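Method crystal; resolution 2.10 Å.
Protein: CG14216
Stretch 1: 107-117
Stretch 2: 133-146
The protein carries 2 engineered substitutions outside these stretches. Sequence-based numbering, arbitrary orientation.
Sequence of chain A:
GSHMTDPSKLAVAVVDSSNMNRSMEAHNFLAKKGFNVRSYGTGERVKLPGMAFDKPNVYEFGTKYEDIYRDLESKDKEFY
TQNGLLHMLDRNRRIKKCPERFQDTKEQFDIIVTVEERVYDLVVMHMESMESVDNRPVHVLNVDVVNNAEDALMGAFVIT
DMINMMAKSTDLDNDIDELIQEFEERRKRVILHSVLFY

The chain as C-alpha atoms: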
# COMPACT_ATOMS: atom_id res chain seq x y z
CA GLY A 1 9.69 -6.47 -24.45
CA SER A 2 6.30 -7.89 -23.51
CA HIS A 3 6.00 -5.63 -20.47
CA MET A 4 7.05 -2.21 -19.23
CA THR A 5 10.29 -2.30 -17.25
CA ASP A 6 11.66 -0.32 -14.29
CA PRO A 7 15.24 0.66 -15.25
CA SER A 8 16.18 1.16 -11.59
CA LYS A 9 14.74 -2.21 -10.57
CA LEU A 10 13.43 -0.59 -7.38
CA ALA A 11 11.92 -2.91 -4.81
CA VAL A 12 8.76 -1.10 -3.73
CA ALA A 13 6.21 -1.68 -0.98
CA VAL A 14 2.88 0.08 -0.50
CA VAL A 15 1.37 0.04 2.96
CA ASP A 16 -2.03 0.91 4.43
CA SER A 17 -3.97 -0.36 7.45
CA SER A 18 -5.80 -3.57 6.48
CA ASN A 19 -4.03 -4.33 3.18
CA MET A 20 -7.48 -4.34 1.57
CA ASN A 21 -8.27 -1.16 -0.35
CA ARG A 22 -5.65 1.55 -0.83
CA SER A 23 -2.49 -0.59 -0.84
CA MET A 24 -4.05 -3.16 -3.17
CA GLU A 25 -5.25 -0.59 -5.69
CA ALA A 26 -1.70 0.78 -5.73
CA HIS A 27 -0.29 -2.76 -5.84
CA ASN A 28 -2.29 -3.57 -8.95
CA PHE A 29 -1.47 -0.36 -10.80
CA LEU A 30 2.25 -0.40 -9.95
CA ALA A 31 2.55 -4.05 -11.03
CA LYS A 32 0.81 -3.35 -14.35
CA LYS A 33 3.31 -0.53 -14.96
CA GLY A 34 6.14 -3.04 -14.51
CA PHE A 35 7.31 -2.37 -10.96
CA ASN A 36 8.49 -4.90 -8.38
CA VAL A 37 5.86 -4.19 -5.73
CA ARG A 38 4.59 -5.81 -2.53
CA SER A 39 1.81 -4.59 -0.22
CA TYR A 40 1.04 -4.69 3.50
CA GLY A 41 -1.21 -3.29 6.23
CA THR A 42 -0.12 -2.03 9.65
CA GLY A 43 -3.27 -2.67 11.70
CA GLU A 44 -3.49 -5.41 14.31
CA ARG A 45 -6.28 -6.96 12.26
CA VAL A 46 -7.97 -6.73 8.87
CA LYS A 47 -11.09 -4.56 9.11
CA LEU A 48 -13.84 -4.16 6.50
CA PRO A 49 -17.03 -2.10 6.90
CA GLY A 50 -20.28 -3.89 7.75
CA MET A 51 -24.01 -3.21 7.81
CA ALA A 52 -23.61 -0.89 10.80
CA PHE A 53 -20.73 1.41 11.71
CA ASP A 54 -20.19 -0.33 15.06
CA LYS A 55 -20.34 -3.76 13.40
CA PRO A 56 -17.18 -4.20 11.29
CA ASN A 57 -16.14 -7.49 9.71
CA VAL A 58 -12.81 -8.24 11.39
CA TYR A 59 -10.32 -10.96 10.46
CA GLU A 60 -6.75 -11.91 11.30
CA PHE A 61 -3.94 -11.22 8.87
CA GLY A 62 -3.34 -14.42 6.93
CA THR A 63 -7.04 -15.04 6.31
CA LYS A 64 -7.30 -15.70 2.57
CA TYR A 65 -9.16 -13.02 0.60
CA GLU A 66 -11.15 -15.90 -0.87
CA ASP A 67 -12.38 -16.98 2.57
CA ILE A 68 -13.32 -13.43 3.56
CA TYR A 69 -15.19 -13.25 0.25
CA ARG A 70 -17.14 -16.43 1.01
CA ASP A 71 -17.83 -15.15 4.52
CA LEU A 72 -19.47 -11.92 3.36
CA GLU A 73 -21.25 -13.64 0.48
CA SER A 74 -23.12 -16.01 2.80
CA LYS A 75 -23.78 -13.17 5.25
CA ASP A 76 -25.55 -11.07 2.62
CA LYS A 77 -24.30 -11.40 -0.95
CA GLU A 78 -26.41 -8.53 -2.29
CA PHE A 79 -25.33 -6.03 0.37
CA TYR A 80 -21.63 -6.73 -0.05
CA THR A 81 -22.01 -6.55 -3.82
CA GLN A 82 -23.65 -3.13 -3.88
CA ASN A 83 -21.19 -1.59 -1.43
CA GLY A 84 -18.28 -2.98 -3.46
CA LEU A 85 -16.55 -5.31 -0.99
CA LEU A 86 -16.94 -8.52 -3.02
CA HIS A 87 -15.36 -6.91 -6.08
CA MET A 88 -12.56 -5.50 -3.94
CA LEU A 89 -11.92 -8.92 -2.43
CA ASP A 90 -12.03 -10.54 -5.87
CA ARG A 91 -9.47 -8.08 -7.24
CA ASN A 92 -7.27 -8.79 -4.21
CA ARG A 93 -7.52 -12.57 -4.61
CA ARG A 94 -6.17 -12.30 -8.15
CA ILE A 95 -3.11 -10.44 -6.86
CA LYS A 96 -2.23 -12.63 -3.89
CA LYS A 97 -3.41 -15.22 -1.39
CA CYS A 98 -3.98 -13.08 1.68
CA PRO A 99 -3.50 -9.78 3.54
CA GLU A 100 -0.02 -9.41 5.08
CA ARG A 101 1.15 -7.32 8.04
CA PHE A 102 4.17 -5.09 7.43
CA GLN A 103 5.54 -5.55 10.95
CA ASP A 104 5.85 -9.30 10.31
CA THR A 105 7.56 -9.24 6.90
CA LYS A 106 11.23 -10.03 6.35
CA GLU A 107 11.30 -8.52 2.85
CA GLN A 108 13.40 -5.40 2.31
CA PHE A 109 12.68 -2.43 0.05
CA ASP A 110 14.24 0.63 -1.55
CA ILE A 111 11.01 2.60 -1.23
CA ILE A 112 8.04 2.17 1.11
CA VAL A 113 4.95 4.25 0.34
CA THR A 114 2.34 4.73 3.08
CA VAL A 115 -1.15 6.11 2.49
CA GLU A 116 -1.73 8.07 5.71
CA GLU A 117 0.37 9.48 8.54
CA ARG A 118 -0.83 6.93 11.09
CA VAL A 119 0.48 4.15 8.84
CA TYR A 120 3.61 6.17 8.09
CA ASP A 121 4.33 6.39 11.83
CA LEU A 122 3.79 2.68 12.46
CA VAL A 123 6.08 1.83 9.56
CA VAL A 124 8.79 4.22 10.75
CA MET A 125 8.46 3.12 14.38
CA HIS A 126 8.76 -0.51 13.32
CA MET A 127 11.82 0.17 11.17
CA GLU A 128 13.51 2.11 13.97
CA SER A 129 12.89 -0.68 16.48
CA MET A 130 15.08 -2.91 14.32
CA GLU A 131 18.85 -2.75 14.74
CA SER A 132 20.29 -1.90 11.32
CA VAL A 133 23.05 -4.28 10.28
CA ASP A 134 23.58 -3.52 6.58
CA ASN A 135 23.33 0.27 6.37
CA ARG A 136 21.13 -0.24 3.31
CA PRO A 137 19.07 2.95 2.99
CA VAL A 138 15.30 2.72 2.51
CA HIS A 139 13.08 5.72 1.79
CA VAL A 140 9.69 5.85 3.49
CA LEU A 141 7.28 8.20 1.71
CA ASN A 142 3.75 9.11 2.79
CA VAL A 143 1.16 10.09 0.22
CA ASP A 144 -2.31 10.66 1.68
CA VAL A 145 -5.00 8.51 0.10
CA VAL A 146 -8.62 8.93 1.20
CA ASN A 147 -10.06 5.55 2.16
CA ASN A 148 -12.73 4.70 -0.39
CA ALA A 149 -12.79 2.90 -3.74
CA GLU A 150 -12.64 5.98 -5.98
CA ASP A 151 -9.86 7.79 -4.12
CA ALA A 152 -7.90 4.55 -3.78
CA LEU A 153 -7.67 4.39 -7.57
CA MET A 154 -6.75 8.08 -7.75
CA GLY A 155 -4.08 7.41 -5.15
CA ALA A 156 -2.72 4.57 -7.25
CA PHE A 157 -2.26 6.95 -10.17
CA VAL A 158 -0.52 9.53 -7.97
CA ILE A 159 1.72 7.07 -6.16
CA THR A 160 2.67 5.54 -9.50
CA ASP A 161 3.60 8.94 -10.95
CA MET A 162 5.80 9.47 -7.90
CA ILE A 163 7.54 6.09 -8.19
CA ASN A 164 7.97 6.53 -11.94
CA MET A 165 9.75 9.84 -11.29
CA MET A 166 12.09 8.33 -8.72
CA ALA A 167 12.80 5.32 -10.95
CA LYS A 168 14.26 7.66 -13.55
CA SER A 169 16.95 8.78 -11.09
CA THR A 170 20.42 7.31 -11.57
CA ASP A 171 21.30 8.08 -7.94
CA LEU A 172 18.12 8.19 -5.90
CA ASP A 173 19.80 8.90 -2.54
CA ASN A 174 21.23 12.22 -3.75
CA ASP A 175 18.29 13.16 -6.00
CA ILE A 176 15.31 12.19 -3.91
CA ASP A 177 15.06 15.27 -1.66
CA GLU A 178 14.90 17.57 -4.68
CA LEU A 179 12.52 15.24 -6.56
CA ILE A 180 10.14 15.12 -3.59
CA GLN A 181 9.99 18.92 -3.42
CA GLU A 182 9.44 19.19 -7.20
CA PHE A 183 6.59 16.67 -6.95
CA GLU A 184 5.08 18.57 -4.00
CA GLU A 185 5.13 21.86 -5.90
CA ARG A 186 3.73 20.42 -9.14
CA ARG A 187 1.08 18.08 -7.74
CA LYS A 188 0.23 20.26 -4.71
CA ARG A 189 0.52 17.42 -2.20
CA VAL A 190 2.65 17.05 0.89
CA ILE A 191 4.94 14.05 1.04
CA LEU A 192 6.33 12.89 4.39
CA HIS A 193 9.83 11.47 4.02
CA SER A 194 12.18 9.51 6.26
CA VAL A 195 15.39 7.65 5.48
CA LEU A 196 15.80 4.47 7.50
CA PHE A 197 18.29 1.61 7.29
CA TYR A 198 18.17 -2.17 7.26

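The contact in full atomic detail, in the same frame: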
# COMPACT_ATOMS: atom_id res chain seq x y z
N GLU A 107 10.89 -9.12 4.11
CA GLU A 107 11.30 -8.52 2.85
C GLU A 107 11.90 -7.14 3.10
O GLU A 107 11.52 -6.46 4.05
CB GLU A 107 10.11 -8.40 1.90
CG GLU A 107 9.39 -9.71 1.62
CD GLU A 107 10.24 -10.69 0.82
OE1 GLU A 107 11.21 -10.26 0.18
OE2 GLU A 107 9.91 -11.90 0.84
N GLN A 108 12.82 -6.73 2.24
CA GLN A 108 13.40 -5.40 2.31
C GLN A 108 13.10 -4.61 1.04
O GLN A 108 12.87 -5.19 -0.02
CB GLN A 108 14.91 -5.49 2.52
CG GLN A 108 15.29 -6.23 3.79
CD GLN A 108 16.76 -6.11 4.10
OE1 GLN A 108 17.56 -5.73 3.23
NE2 GLN A 108 17.14 -6.42 5.33
N PHE A 109 13.10 -3.28 1.15
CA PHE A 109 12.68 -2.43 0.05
C PHE A 109 13.57 -1.20 -0.10
O PHE A 109 14.22 -0.78 0.85
CB PHE A 109 11.23 -2.00 0.26
CG PHE A 109 10.29 -3.14 0.50
CD1 PHE A 109 9.75 -3.85 -0.56
CD2 PHE A 109 9.96 -3.52 1.79
CE1 PHE A 109 8.89 -4.91 -0.33
CE2 PHE A 109 9.10 -4.58 2.03
CZ PHE A 109 8.56 -5.28 0.96
N ASP A 110 13.58 -0.64 -1.30
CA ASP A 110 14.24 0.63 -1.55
C ASP A 110 13.30 1.78 -1.25
O ASP A 110 13.74 2.84 -0.82
CB ASP A 110 14.69 0.72 -3.01
CG ASP A 110 15.64 -0.40 -3.40
OD1 ASP A 110 16.70 -0.52 -2.76
OD2 ASP A 110 15.31 -1.15 -4.33
N ILE A 111 12.01 1.57 -1.50
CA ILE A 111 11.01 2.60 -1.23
C ILE A 111 9.76 1.98 -0.60
O ILE A 111 9.25 0.97 -1.09
CB ILE A 111 10.59 3.34 -2.51
CG1 ILE A 111 11.81 3.99 -3.18
CG2 ILE A 111 9.54 4.40 -2.19
CD1 ILE A 111 11.48 4.73 -4.48
N ILE A 112 9.28 2.59 0.47
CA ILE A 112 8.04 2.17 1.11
C ILE A 112 7.07 3.34 1.09
O ILE A 112 7.33 4.37 1.70
CB ILE A 112 8.29 1.73 2.56
CG1 ILE A 112 9.33 0.60 2.61
CG2 ILE A 112 6.98 1.29 3.21
CD1 ILE A 112 9.70 0.15 4.01
N VAL A 113 5.96 3.20 0.39
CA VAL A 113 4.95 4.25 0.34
C VAL A 113 3.84 3.92 1.34
O VAL A 113 3.33 2.81 1.36
CB VAL A 113 4.35 4.39 -1.08
CG1 VAL A 113 3.34 5.52 -1.13
CG2 VAL A 113 5.47 4.60 -2.10
N THR A 114 3.48 4.88 2.19
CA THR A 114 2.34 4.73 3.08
C THR A 114 1.24 5.69 2.64
O THR A 114 1.51 6.67 1.95
CB THR A 114 2.71 5.00 4.56
OG1 THR A 114 3.24 6.33 4.69
CG2 THR A 114 3.74 3.99 5.04
N VAL A 115 0.00 5.40 3.03
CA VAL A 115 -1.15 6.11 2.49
C VAL A 115 -1.85 7.00 3.53
O VAL A 115 -2.90 7.58 3.25
CB VAL A 115 -2.16 5.14 1.85
CG1 VAL A 115 -1.49 4.38 0.71
CG2 VAL A 115 -2.70 4.16 2.88
N GLU A 116 -1.27 7.11 4.71
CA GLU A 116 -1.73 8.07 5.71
C GLU A 116 -0.74 8.12 6.86
O GLU A 116 -0.01 7.16 7.10
CB GLU A 116 -3.14 7.74 6.22
CG GLU A 116 -3.27 6.43 6.97
CD GLU A 116 -4.65 6.28 7.62
OE1 GLU A 116 -5.42 5.38 7.22
OE2 GLU A 116 -4.98 7.08 8.51
N GLU A 117 -0.70 9.24 7.58
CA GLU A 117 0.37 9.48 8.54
C GLU A 117 0.38 8.45 9.66
O GLU A 117 1.44 8.12 10.19
CB GLU A 117 0.30 10.89 9.12
CG GLU A 117 1.51 11.21 9.99
CD GLU A 117 1.59 12.66 10.38
OE1 GLU A 117 0.85 13.47 9.79
OE2 GLU A 117 2.39 13.00 11.27
N VAL A 133 21.85 -3.47 10.33
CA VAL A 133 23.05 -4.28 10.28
C VAL A 133 23.60 -4.39 8.86
O VAL A 133 24.45 -5.24 8.59
CB VAL A 133 22.78 -5.69 10.82
CG1 VAL A 133 22.29 -5.62 12.25
CG2 VAL A 133 21.77 -6.41 9.94
N ASP A 134 23.12 -3.54 7.97
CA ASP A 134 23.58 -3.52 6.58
C ASP A 134 23.85 -2.09 6.11
O ASP A 134 24.56 -1.88 5.13
CB ASP A 134 22.54 -4.16 5.66
CG ASP A 134 22.34 -5.64 5.94
OD1 ASP A 134 23.35 -6.35 6.14
OD2 ASP A 134 21.17 -6.08 5.94
N ASN A 135 23.26 -1.12 6.80
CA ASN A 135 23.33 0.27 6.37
C ASN A 135 22.76 0.47 4.97
O ASN A 135 23.15 1.41 4.26
CB ASN A 135 24.77 0.79 6.45
CG ASN A 135 25.20 1.07 7.88
OD1 ASN A 135 24.38 1.39 8.74
ND2 ASN A 135 26.50 0.96 8.14
N ARG A 136 21.85 -0.40 4.57
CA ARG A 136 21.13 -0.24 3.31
C ARG A 136 20.00 0.77 3.49
O ARG A 136 19.05 0.51 4.24
CB ARG A 136 20.55 -1.58 2.84
CG ARG A 136 19.61 -1.45 1.64
CD ARG A 136 18.88 -2.76 1.36
NE ARG A 136 17.93 -2.63 0.26
CZ ARG A 136 17.24 -3.64 -0.27
NH1 ARG A 136 17.40 -4.87 0.21
NH2 ARG A 136 16.40 -3.42 -1.28
N PRO A 137 20.10 1.92 2.82
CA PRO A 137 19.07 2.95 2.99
C PRO A 137 17.73 2.53 2.37
O PRO A 137 17.70 1.88 1.32
CB PRO A 137 19.63 4.16 2.23
CG PRO A 137 21.05 3.82 1.90
CD PRO A 137 21.13 2.33 1.86
N VAL A 138 16.64 2.89 3.04
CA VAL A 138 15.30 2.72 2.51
C VAL A 138 14.54 4.02 2.72
O VAL A 138 14.61 4.62 3.80
CB VAL A 138 14.55 1.57 3.20
CG1 VAL A 138 14.52 1.77 4.70
CG2 VAL A 138 13.15 1.44 2.63
N HIS A 139 13.82 4.47 1.70
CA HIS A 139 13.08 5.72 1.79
C HIS A 139 11.60 5.47 2.05
O HIS A 139 10.93 4.85 1.25
CB HIS A 139 13.23 6.52 0.49
CG HIS A 139 14.64 6.88 0.17
ND1 HIS A 139 15.33 7.87 0.84
CD2 HIS A 139 15.51 6.38 -0.74
CE1 HIS A 139 16.55 7.97 0.35
NE2 HIS A 139 16.68 7.07 -0.62
N VAL A 140 11.11 5.94 3.19
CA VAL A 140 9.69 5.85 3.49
C VAL A 140 9.02 7.16 3.08
O VAL A 140 9.45 8.25 3.47
CB VAL A 140 9.45 5.55 4.99
CG1 VAL A 140 7.99 5.28 5.26
CG2 VAL A 140 10.29 4.35 5.41
N LEU A 141 7.97 7.05 2.26
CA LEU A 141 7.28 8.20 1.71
C LEU A 141 5.79 8.08 1.98
O LEU A 141 5.19 7.05 1.69
CB LEU A 141 7.50 8.28 0.20
CG LEU A 141 8.96 8.31 -0.26
CD1 LEU A 141 9.05 8.05 -1.76
CD2 LEU A 141 9.60 9.64 0.10
N ASN A 142 5.19 9.12 2.55
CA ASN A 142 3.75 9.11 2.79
C ASN A 142 3.03 9.97 1.78
O ASN A 142 3.37 11.14 1.59
CB ASN A 142 3.40 9.60 4.19
CG ASN A 142 1.92 9.48 4.48
OD1 ASN A 142 1.41 8.38 4.74
ND2 ASN A 142 1.21 10.60 4.43
N VAL A 143 2.03 9.38 1.14
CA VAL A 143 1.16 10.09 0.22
C VAL A 143 -0.28 9.81 0.65
O VAL A 143 -0.75 8.68 0.52
CB VAL A 143 1.36 9.61 -1.22
CG1 VAL A 143 0.43 10.36 -2.16
CG2 VAL A 143 2.82 9.80 -1.66
N ASP A 144 -0.96 10.83 1.16
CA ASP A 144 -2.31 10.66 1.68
C ASP A 144 -3.29 10.16 0.62
O ASP A 144 -3.43 10.76 -0.44
CB ASP A 144 -2.82 11.97 2.25
CG ASP A 144 -2.21 12.28 3.59
OD1 ASP A 144 -1.74 11.34 4.26
OD2 ASP A 144 -2.20 13.47 3.98
N VAL A 145 -3.95 9.06 0.94
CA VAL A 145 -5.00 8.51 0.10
C VAL A 145 -6.27 8.36 0.93
O VAL A 145 -6.29 7.64 1.93
CB VAL A 145 -4.62 7.12 -0.45
CG1 VAL A 145 -5.70 6.61 -1.40
CG2 VAL A 145 -3.26 7.17 -1.17
N VAL A 146 -7.34 9.04 0.52
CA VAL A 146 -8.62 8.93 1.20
C VAL A 146 -9.14 7.51 1.05
O VAL A 146 -9.01 6.90 -0.01
CB VAL A 146 -9.62 9.96 0.65
CG1 VAL A 146 -11.00 9.75 1.28
CG2 VAL A 146 -9.11 11.37 0.91
O HOH W 1 16.73 2.56 -1.17
O HOH W 2 18.41 0.42 -0.84

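The apolar centre of this contact is built from strand 111-114 and the parallel strand that begins at Pro137, whose side chains alternate between the two faces of the sheet. On one face lie Ile111, Val113, His139 and Leu141; on the other lie Ile112, Thr114, Val140 and Asn142. The closest packing on the first face is diagonal: Ile111 CG2 meets Leu141 CD1 at 3.7 Å, two residues beyond its paired partner His139. The other face repeats the offset in the opposite sense, with Ile112 CG1 lying 3.9 Å from Val138 CG2, while the paired Ile112 CB and Val140 CG2 stand 4.4 Å apart. Beta-branched and leucine side chains thus fill the spaces between neighbours along the strands as well as the space across them.

The backbone fixes this register. Ile112 spans the neighbouring strand with both of its polar groups: its N donates to His139 O at 2.9 Å, and its O accepts from Leu141 N at 2.8 Å. Thr114 does the same one step on, its N donating to Leu141 O at 2.8 Å and its O accepting from Val143 N at 2.9 Å. Such alternation is the signature of parallel pairing, and it leaves Ile111 and Val113 to approach through their alpha carbons; Val113 CA sits 3.1 Å from Leu141 O in a CA-H...O contact.

Pairing outlasts the strand at 114. Val145 N still donates to Val115 O at 2.9 Å, and Val115 CG1 packs against Val145 CG2 at 3.8 Å, carrying the apolar seam to the edge. There Glu116 takes the N-cap position before a helix. The end of the Asn142 side chain reaches in among Thr114 and Glu116, but its amide is probably turned over in the model, so its individual bonds stay open.

The other end is polar. His139 N donates to Asp110 O at 3.0 Å with a nearly straight angle, the first rung of the ladder. Beyond it, the CA-to-CB bond of Arg136 points toward the first stretch, and chi1 to chi3 are all t, so the guanidinium comes within reach of Gln108 and Asp110. Its NH2 forms a salt bridge with Asp110 OD1 at 3.3 Å, near the guanidinium plane, although the hydrogen bond within it is weak; NH1 makes another weak bond to Gln108 OE1 at 3.1 Å. Phe109 N lies over one guanidinium face. Water 2 lies 2.7 Å from Asp110 OD1 and accepts from Arg136 NE at 3.3 Å. The rule is plain: strong backbone bonds set the register, and weaker side-chain bonds finish the edge.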